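Local structure of WYL1 (Ruminococcus sp., 6OAW) at residues B[212-217]-B[255-260]; B[310-315]-B[344-349]. The protein is a WYL-domain accessory protein of the Type VI-D CRISPR-Cas system and probably modulates the activity of that system. All coordinates share one frame; numbering follows the deposited sequence.

Interaction 1: B[212-217]-B[255-260]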
ATOM      1  N   ASN B 212     -17.339  10.473  19.836  1.00 54.15           N
ATOM      2  CA  ASN B 212     -18.536   9.964  19.112  1.00 55.97           C
ATOM      3  C   ASN B 212     -18.174   8.564  18.609  1.00 52.80           C
ATOM      4  O   ASN B 212     -18.730   8.101  17.601  1.00 51.67           O
ATOM      5  CB  ASN B 212     -19.018  10.937  18.028  1.00 58.31           C
ATOM      6  CG  ASN B 212     -17.980  11.229  16.968  1.00 57.51           C
ATOM      7  OD1 ASN B 212     -16.860  10.737  17.029  1.00 57.04           O
ATOM      8  ND2 ASN B 212     -18.352  12.030  15.986  1.00 60.12           N
HETATM    9  N   MSE B 213     -17.245   7.905  19.300  1.00 51.31           N
HETATM   10  CA  MSE B 213     -16.870   6.489  19.024  1.00 50.51           C
HETATM   11  C   MSE B 213     -18.063   5.557  19.296  1.00 52.06           C
HETATM   12  O   MSE B 213     -18.277   4.646  18.477  1.00 50.34           O
HETATM   13  CB  MSE B 213     -15.683   6.097  19.896  1.00 50.79           C
HETATM   14  CG  MSE B 213     -15.335   4.632  19.854  1.00 51.97           C
HETATM   15 SE   MSE B 213     -14.639   4.211  18.075  1.00 53.80          SE
HETATM   16  CE  MSE B 213     -14.321   2.265  18.087  1.00 53.08           C
ATOM     17  N   TYR B 214     -18.775   5.748  20.423  1.00 54.00           N
ATOM     18  CA  TYR B 214     -19.874   4.858  20.896  1.00 56.47           C
ATOM     19  C   TYR B 214     -21.197   5.638  20.998  1.00 60.46           C
ATOM     20  O   TYR B 214     -22.130   5.132  21.644  1.00 61.11           O
ATOM     21  CB  TYR B 214     -19.487   4.195  22.234  1.00 56.50           C
ATOM     22  CG  TYR B 214     -18.311   3.253  22.125  1.00 54.31           C
ATOM     23  CD1 TYR B 214     -18.339   2.197  21.220  1.00 53.06           C
ATOM     24  CD2 TYR B 214     -17.149   3.438  22.873  1.00 54.29           C
ATOM     25  CE1 TYR B 214     -17.261   1.339  21.068  1.00 51.57           C
ATOM     26  CE2 TYR B 214     -16.058   2.584  22.736  1.00 51.85           C
ATOM     27  CZ  TYR B 214     -16.127   1.524  21.841  1.00 51.44           C
ATOM     28  OH  TYR B 214     -15.083   0.673  21.643  1.00 52.75           O
ATOM     29  N   SER B 215     -21.276   6.823  20.377  1.00 62.40           N
ATOM     30  CA  SER B 215     -22.464   7.718  20.418  1.00 66.06           C
ATOM     31  C   SER B 215     -22.537   8.564  19.137  1.00 68.34           C
ATOM     32  O   SER B 215     -21.474   8.822  18.541  1.00 65.17           O
ATOM     33  CB  SER B 215     -22.443   8.575  21.659  1.00 66.02           C
ATOM     34  OG  SER B 215     -21.134   9.038  21.947  1.00 63.36           O
ATOM     35  N   ARG B 216     -23.756   8.942  18.715  1.00 73.73           N
ATOM     36  CA  ARG B 216     -24.000   9.855  17.559  1.00 75.95           C
ATOM     37  C   ARG B 216     -23.585  11.269  17.976  1.00 76.54           C
ATOM     38  O   ARG B 216     -22.857  11.883  17.190  1.00 78.85           O
ATOM     39  CB  ARG B 216     -25.458   9.840  17.074  1.00 80.70           C
ATOM     40  CG  ARG B 216     -25.682  10.557  15.745  1.00 81.04           C
ATOM     41  N   GLU B 217     -24.015  11.748  19.156  1.00 77.59           N
ATOM     42  CA  GLU B 217     -23.548  13.043  19.729  1.00 78.94           C
ATOM     43  C   GLU B 217     -22.291  12.797  20.588  1.00 76.82           C
ATOM     44  O   GLU B 217     -22.201  11.753  21.247  1.00 73.96           O
ATOM     45  CB  GLU B 217     -24.634  13.766  20.528  1.00 83.33           C
ATOM     46  CG  GLU B 217     -25.988  13.910  19.816  1.00 87.95           C
ATOM     47  CD  GLU B 217     -26.142  14.854  18.620  1.00 90.04           C
ATOM     48  OE1 GLU B 217     -25.140  15.458  18.159  1.00 89.71           O
ATOM     49  OE2 GLU B 217     -27.288  14.978  18.133  1.00 93.99           O
ATOM     50  N   ASP B 255     -10.674  -0.136  27.017  1.00 48.15           N
ATOM     51  CA  ASP B 255     -11.396   0.057  25.739  1.00 46.06           C
ATOM     52  C   ASP B 255     -10.404   0.468  24.653  1.00 45.60           C
ATOM     53  O   ASP B 255      -9.192   0.695  24.966  1.00 44.69           O
ATOM     54  CB  ASP B 255     -12.531   1.063  25.917  1.00 46.23           C
ATOM     55  CG  ASP B 255     -13.764   0.737  25.106  1.00 46.43           C
ATOM     56  OD1 ASP B 255     -13.612   0.205  23.979  1.00 45.97           O
ATOM     57  OD2 ASP B 255     -14.874   1.005  25.609  1.00 47.78           O
ATOM     58  N   SER B 256     -10.917   0.518  23.419  1.00 45.40           N
ATOM     59  CA  SER B 256     -10.187   0.943  22.206  1.00 45.32           C
ATOM     60  C   SER B 256     -11.020   1.954  21.409  1.00 44.78           C
ATOM     61  O   SER B 256     -12.075   1.544  20.825  1.00 49.54           O
ATOM     62  CB  SER B 256      -9.820  -0.294  21.408  1.00 47.17           C
ATOM     63  OG  SER B 256      -9.122   0.036  20.211  1.00 46.64           O
ATOM     64  N   TYR B 257     -10.545   3.209  21.335  1.00 42.46           N
ATOM     65  CA  TYR B 257     -11.171   4.327  20.599  1.00 41.37           C
ATOM     66  C   TYR B 257     -10.395   4.630  19.309  1.00 40.47           C
ATOM     67  O   TYR B 257      -9.187   4.893  19.384  1.00 40.66           O
ATOM     68  CB  TYR B 257     -11.211   5.592  21.463  1.00 41.88           C
ATOM     69  CG  TYR B 257     -12.160   5.526  22.617  1.00 43.61           C
ATOM     70  CD1 TYR B 257     -11.803   4.910  23.801  1.00 44.64           C
ATOM     71  CD2 TYR B 257     -13.459   5.996  22.490  1.00 44.86           C
ATOM     72  CE1 TYR B 257     -12.692   4.832  24.867  1.00 46.12           C
ATOM     73  CE2 TYR B 257     -14.361   5.918  23.537  1.00 46.48           C
ATOM     74  CZ  TYR B 257     -13.973   5.334  24.723  1.00 46.67           C
ATOM     75  OH  TYR B 257     -14.867   5.237  25.730  1.00 50.46           O
ATOM     76  N   ARG B 258     -11.078   4.672  18.168  1.00 40.96           N
ATOM     77  CA  ARG B 258     -10.511   5.266  16.919  1.00 41.52           C
ATOM     78  C   ARG B 258     -10.000   6.673  17.258  1.00 41.92           C
ATOM     79  O   ARG B 258     -10.785   7.464  17.831  1.00 45.66           O
ATOM     80  CB  ARG B 258     -11.591   5.359  15.834  1.00 42.30           C
ATOM     81  CG  ARG B 258     -12.008   4.017  15.247  1.00 43.95           C
ATOM     82  CD  ARG B 258     -11.183   3.649  14.033  1.00 45.13           C
ATOM     83  NE  ARG B 258     -11.315   4.767  13.116  1.00 46.56           N
ATOM     84  CZ  ARG B 258     -12.179   4.879  12.127  1.00 48.66           C
ATOM     85  NH1 ARG B 258     -12.202   5.998  11.417  1.00 49.91           N
ATOM     86  NH2 ARG B 258     -12.961   3.871  11.796  1.00 50.56           N
ATOM     87  N   ILE B 259      -8.750   7.005  16.946  1.00 41.03           N
ATOM     88  CA  ILE B 259      -8.255   8.371  17.261  1.00 42.41           C
ATOM     89  C   ILE B 259      -9.063   9.403  16.469  1.00 42.45           C
ATOM     90  O   ILE B 259      -9.160  10.565  16.941  1.00 42.02           O
ATOM     91  CB  ILE B 259      -6.741   8.543  17.060  1.00 44.01           C
ATOM     92  CG1 ILE B 259      -6.348   8.581  15.587  1.00 43.71           C
ATOM     93  CG2 ILE B 259      -5.960   7.502  17.854  1.00 43.59           C
ATOM     94  CD1 ILE B 259      -4.877   8.854  15.387  1.00 45.38           C
ATOM     95  N   SER B 260      -9.661   9.010  15.347  1.00 42.12           N
ATOM     96  CA  SER B 260     -10.474   9.918  14.504  1.00 43.73           C
ATOM     97  C   SER B 260     -11.815  10.263  15.174  1.00 47.28           C
ATOM     98  O   SER B 260     -12.448  11.201  14.698  1.00 48.14           O
ATOM     99  CB  SER B 260     -10.663   9.360  13.112  1.00 43.66           C
ATOM    100  OG  SER B 260     -11.352   8.116  13.132  1.00 43.74           O
TER

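Interaction 2: B[310-315]-B[344-349]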
ATOM      1  N   SER B 310     -20.753 -18.309  18.022  1.00 43.40           N
ATOM      2  CA  SER B 310     -21.371 -18.309  16.681  1.00 41.06           C
ATOM      3  C   SER B 310     -21.185 -19.725  16.165  1.00 41.97           C
ATOM      4  O   SER B 310     -20.053 -20.214  16.239  1.00 43.28           O
ATOM      5  CB  SER B 310     -20.791 -17.301  15.695  1.00 39.08           C
ATOM      6  OG  SER B 310     -20.990 -15.972  16.114  1.00 37.44           O
ATOM      7  N   LYS B 311     -22.260 -20.348  15.684  1.00 40.53           N
ATOM      8  CA  LYS B 311     -22.206 -21.670  15.043  1.00 40.65           C
ATOM      9  C   LYS B 311     -22.168 -21.446  13.536  1.00 39.94           C
ATOM     10  O   LYS B 311     -23.103 -20.778  12.995  1.00 40.44           O
ATOM     11  CB  LYS B 311     -23.384 -22.513  15.520  1.00 41.87           C
ATOM     12  CG  LYS B 311     -23.226 -23.038  16.934  1.00 44.77           C
ATOM     13  CD  LYS B 311     -24.420 -23.834  17.398  1.00 47.40           C
ATOM     14  CE  LYS B 311     -24.385 -24.124  18.880  1.00 49.85           C
ATOM     15  NZ  LYS B 311     -25.239 -25.294  19.166  1.00 54.69           N
ATOM     16  N   VAL B 312     -21.118 -21.952  12.890  1.00 38.59           N
ATOM     17  CA  VAL B 312     -20.930 -21.828  11.416  1.00 37.45           C
ATOM     18  C   VAL B 312     -20.663 -23.205  10.824  1.00 38.28           C
ATOM     19  O   VAL B 312     -19.704 -23.829  11.236  1.00 38.79           O
ATOM     20  CB  VAL B 312     -19.791 -20.857  11.053  1.00 35.72           C
ATOM     21  CG1 VAL B 312     -19.771 -20.602   9.562  1.00 35.02           C
ATOM     22  CG2 VAL B 312     -19.940 -19.554  11.797  1.00 34.53           C
ATOM     23  N   TYR B 313     -21.507 -23.636   9.886  1.00 39.83           N
ATOM     24  CA  TYR B 313     -21.287 -24.865   9.089  1.00 41.33           C
ATOM     25  C   TYR B 313     -20.300 -24.516   7.981  1.00 41.69           C
ATOM     26  O   TYR B 313     -20.611 -23.594   7.190  1.00 38.70           O
ATOM     27  CB  TYR B 313     -22.585 -25.408   8.506  1.00 41.71           C
ATOM     28  CG  TYR B 313     -22.409 -26.694   7.749  1.00 43.74           C
ATOM     29  CD1 TYR B 313     -22.438 -27.910   8.404  1.00 46.05           C
ATOM     30  CD2 TYR B 313     -22.206 -26.698   6.379  1.00 43.83           C
ATOM     31  CE1 TYR B 313     -22.255 -29.098   7.723  1.00 47.82           C
ATOM     32  CE2 TYR B 313     -22.039 -27.881   5.679  1.00 45.18           C
ATOM     33  CZ  TYR B 313     -22.049 -29.084   6.356  1.00 47.96           C
ATOM     34  OH  TYR B 313     -21.899 -30.266   5.672  1.00 51.80           O
ATOM     35  N   LEU B 314     -19.141 -25.182   7.976  1.00 43.61           N
ATOM     36  CA  LEU B 314     -18.139 -25.054   6.884  1.00 45.19           C
ATOM     37  C   LEU B 314     -18.200 -26.320   6.035  1.00 47.21           C
ATOM     38  O   LEU B 314     -18.234 -27.407   6.620  1.00 51.36           O
ATOM     39  CB  LEU B 314     -16.738 -24.893   7.468  1.00 47.13           C
ATOM     40  CG  LEU B 314     -16.543 -23.716   8.409  1.00 47.66           C
ATOM     41  CD1 LEU B 314     -15.115 -23.684   8.890  1.00 52.76           C
ATOM     42  CD2 LEU B 314     -16.872 -22.419   7.739  1.00 46.65           C
ATOM     43  N   THR B 315     -18.258 -26.182   4.713  1.00 45.43           N
ATOM     44  CA  THR B 315     -17.986 -27.295   3.777  1.00 47.34           C
ATOM     45  C   THR B 315     -16.475 -27.490   3.693  1.00 48.86           C
ATOM     46  O   THR B 315     -15.740 -26.708   4.323  1.00 46.68           O
ATOM     47  CB  THR B 315     -18.550 -27.019   2.379  1.00 46.50           C
ATOM     48  OG1 THR B 315     -17.902 -25.818   1.973  1.00 44.49           O
ATOM     49  CG2 THR B 315     -20.058 -26.884   2.345  1.00 45.28           C
ATOM     50  N   ASN B 344     -19.029 -25.563  13.337  1.00 45.90           N
ATOM     51  CA  ASN B 344     -17.847 -25.105  14.103  1.00 45.64           C
ATOM     52  C   ASN B 344     -18.288 -23.951  14.990  1.00 44.67           C
ATOM     53  O   ASN B 344     -19.148 -23.154  14.563  1.00 44.38           O
ATOM     54  CB  ASN B 344     -16.716 -24.681  13.167  1.00 44.59           C
ATOM     55  CG  ASN B 344     -16.223 -25.826  12.306  1.00 45.34           C
ATOM     56  OD1 ASN B 344     -15.245 -26.458  12.648  1.00 47.96           O
ATOM     57  ND2 ASN B 344     -16.883 -26.104  11.201  1.00 45.43           N
ATOM     58  N   GLU B 345     -17.737 -23.880  16.188  1.00 45.81           N
ATOM     59  CA  GLU B 345     -18.044 -22.827  17.180  1.00 46.52           C
ATOM     60  C   GLU B 345     -16.939 -21.776  17.112  1.00 46.09           C
ATOM     61  O   GLU B 345     -15.769 -22.096  17.348  1.00 47.54           O
ATOM     62  CB  GLU B 345     -18.178 -23.418  18.582  1.00 48.74           C
ATOM     63  CG  GLU B 345     -19.348 -24.376  18.672  1.00 51.42           C
ATOM     64  CD  GLU B 345     -19.875 -24.648  20.069  1.00 53.10           C
ATOM     65  OE1 GLU B 345     -19.095 -24.524  21.013  1.00 54.28           O
ATOM     66  OE2 GLU B 345     -21.075 -24.941  20.187  1.00 54.00           O
ATOM     67  N   PHE B 346     -17.324 -20.545  16.819  1.00 43.34           N
ATOM     68  CA  PHE B 346     -16.408 -19.392  16.800  1.00 43.14           C
ATOM     69  C   PHE B 346     -16.683 -18.636  18.080  1.00 44.21           C
ATOM     70  O   PHE B 346     -17.852 -18.653  18.501  1.00 46.17           O
ATOM     71  CB  PHE B 346     -16.565 -18.629  15.484  1.00 40.50           C
ATOM     72  CG  PHE B 346     -15.969 -19.372  14.319  1.00 39.52           C
ATOM     73  CD1 PHE B 346     -16.735 -20.246  13.579  1.00 38.57           C
ATOM     74  CD2 PHE B 346     -14.629 -19.211  13.972  1.00 41.05           C
ATOM     75  CE1 PHE B 346     -16.187 -20.941  12.503  1.00 39.66           C
ATOM     76  CE2 PHE B 346     -14.080 -19.910  12.902  1.00 40.38           C
ATOM     77  CZ  PHE B 346     -14.853 -20.788  12.181  1.00 40.49           C
ATOM     78  N   ILE B 347     -15.633 -18.131  18.720  1.00 45.56           N
ATOM     79  CA  ILE B 347     -15.717 -17.420  20.026  1.00 47.63           C
ATOM     80  C   ILE B 347     -15.351 -15.953  19.817  1.00 47.00           C
ATOM     81  O   ILE B 347     -15.478 -15.167  20.778  1.00 49.20           O
ATOM     82  CB  ILE B 347     -14.835 -18.093  21.102  1.00 50.80           C
ATOM     83  CG1 ILE B 347     -13.375 -18.254  20.674  1.00 51.04           C
ATOM     84  CG2 ILE B 347     -15.428 -19.428  21.539  1.00 52.05           C
ATOM     85  CD1 ILE B 347     -12.415 -18.342  21.880  1.00 54.27           C
ATOM     86  N   SER B 348     -14.890 -15.582  18.625  1.00 45.89           N
ATOM     87  CA  SER B 348     -14.707 -14.162  18.246  1.00 45.62           C
ATOM     88  C   SER B 348     -16.058 -13.480  18.380  1.00 43.78           C
ATOM     89  O   SER B 348     -17.087 -14.120  18.250  1.00 42.62           O
ATOM     90  CB  SER B 348     -14.187 -14.000  16.835  1.00 43.79           C
ATOM     91  OG  SER B 348     -13.012 -14.761  16.644  1.00 46.30           O
ATOM     92  N   PRO B 349     -16.101 -12.156  18.606  1.00 44.57           N
ATOM     93  CA  PRO B 349     -17.375 -11.446  18.660  1.00 43.40           C
ATOM     94  C   PRO B 349     -18.260 -11.771  17.457  1.00 40.86           C
ATOM     95  O   PRO B 349     -17.789 -11.906  16.329  1.00 39.47           O
ATOM     96  CB  PRO B 349     -16.943  -9.976  18.681  1.00 45.33           C
ATOM     97  CG  PRO B 349     -15.571 -10.012  19.334  1.00 47.03           C
ATOM     98  CD  PRO B 349     -14.934 -11.290  18.840  1.00 45.58           C
TER
HETATM   99  O   HOH W   1     -19.115 -15.713  17.845  1.00 34.55           O

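Interaction 1: B[212-217]-B[255-260]
The phenol of Y214 and the carboxylate of D255 meet tip to tip, Y214 OH donating to D255 OD1 at 2.8 Å. The hydroxyl approaches OD1 on its syn side, 29° out of the carboxylate plane, while the backbone N of S256 reaches the anti lone pair of the same oxygen. Two donors thus grip OD1 and probably restrict rotation of the carboxylate. An alanine in place of D255 would probably leave the S256 N-H without its acceptor here and the Y214 hydroxyl with one partner fewer, giving the ring more freedom to shift.

Farther back, Y214 presents its edge to the face of Y257 in an offset edge-to-face pair, planes at 67° and centroids 5.4 Å apart, with CE2 of Y214 over the Y257 face. Selenomethionine M213 packs against both rings. Its CG sits 3.5 Å above the centre of the Y214 ring, and its CB comes within 3.4 Å of Y257 CD2. A bend at chi2 (68°) then turns SE to the next strand residue, 3.6 Å from R258 N, and CE lies 3.6 Å from S256 O. The R258 side chain crosses M213 at about a right angle and then leads off to S260, whose OG accepts from NH1 at 2.9 Å.

Second-shell bonds position these groups: E245 and S243 hold the Y257 hydroxyl, S304 bonds to that of Y214, and the S256 hydroxyl is tied to P300 O. The loop 212-217, the connection of the beta-hairpin 205-211/219-230, packs through M213 and Y214 on strand 253-258 of the same curled sheet, consistent with the small Sm-like barrel of WYL domains. There D255 and Y257 pair with strand 237-243, and R258 reaches helix 177-184.

Interaction 2: B[310-315]-B[344-349]
V312 and F346 cross at about a right angle on the buried side of an antiparallel strand pair, V312 CG2 lying 3.7 Å from F346 CD1. F346 CG stands anti to its carbonyl carbon (chi1 -73°), and the ring extends beside V312, with L314 CD1 at its edge. L314 in turn crosses N344 at about a right angle, its CG 3.7 Å from N344 ND2. On the other side of the strands, K311 and E345 run side by side and point the same way. Their charged atoms stay beyond salt-bridge range, K311 NZ to E345 OE2 being 4.3 Å.

The backbones fix this pattern. S310 with F346 and V312 with N344 are hydrogen-bonded pairs, and K311 with E345 is the non-hydrogen-bonded pair between them. F346 N to S310 O, at 2.8 Å, is nearly linear at N-H (176°). Past the strand end, a water lies 2.6 Å from S310 OG and donates to S348 O.

Helix 350-357 covers the side bearing V312 and F346, V353 and F357 touching V312 and F357 meeting F346 edge-to-face. The chemistry is therefore divided: four backbone bonds set the register, and the covered face is mainly apolar but takes in the N344 carboxamide, whose oxygen accepts from K339 N, whereas the exposed K311-E345 pair probably adds a mild electrostatic attraction.

In the fold
Along the chain, helices fill most of the N-terminal part before strand 205-211 opens the antiparallel sheet. Interaction 1 closes first: 212-217 meets 255-260 after an excursion through strands 219-230 and 237-243, so it ties the loop after strand 205-211 to strand 253-258, later in the same curled sheet. The chain then passes helices 273-279 and 287-298 to strand 310-314. Interaction 2 closes a second loop, which carries helix 316-324, by pairing that strand with 342-346 in a separate three-stranded sheet completed by 364-368. The two loops are in series, neither nested nor crossed. The centres of interactions 1 and 2 lie about 28 Å apart, and the two contacts do not touch.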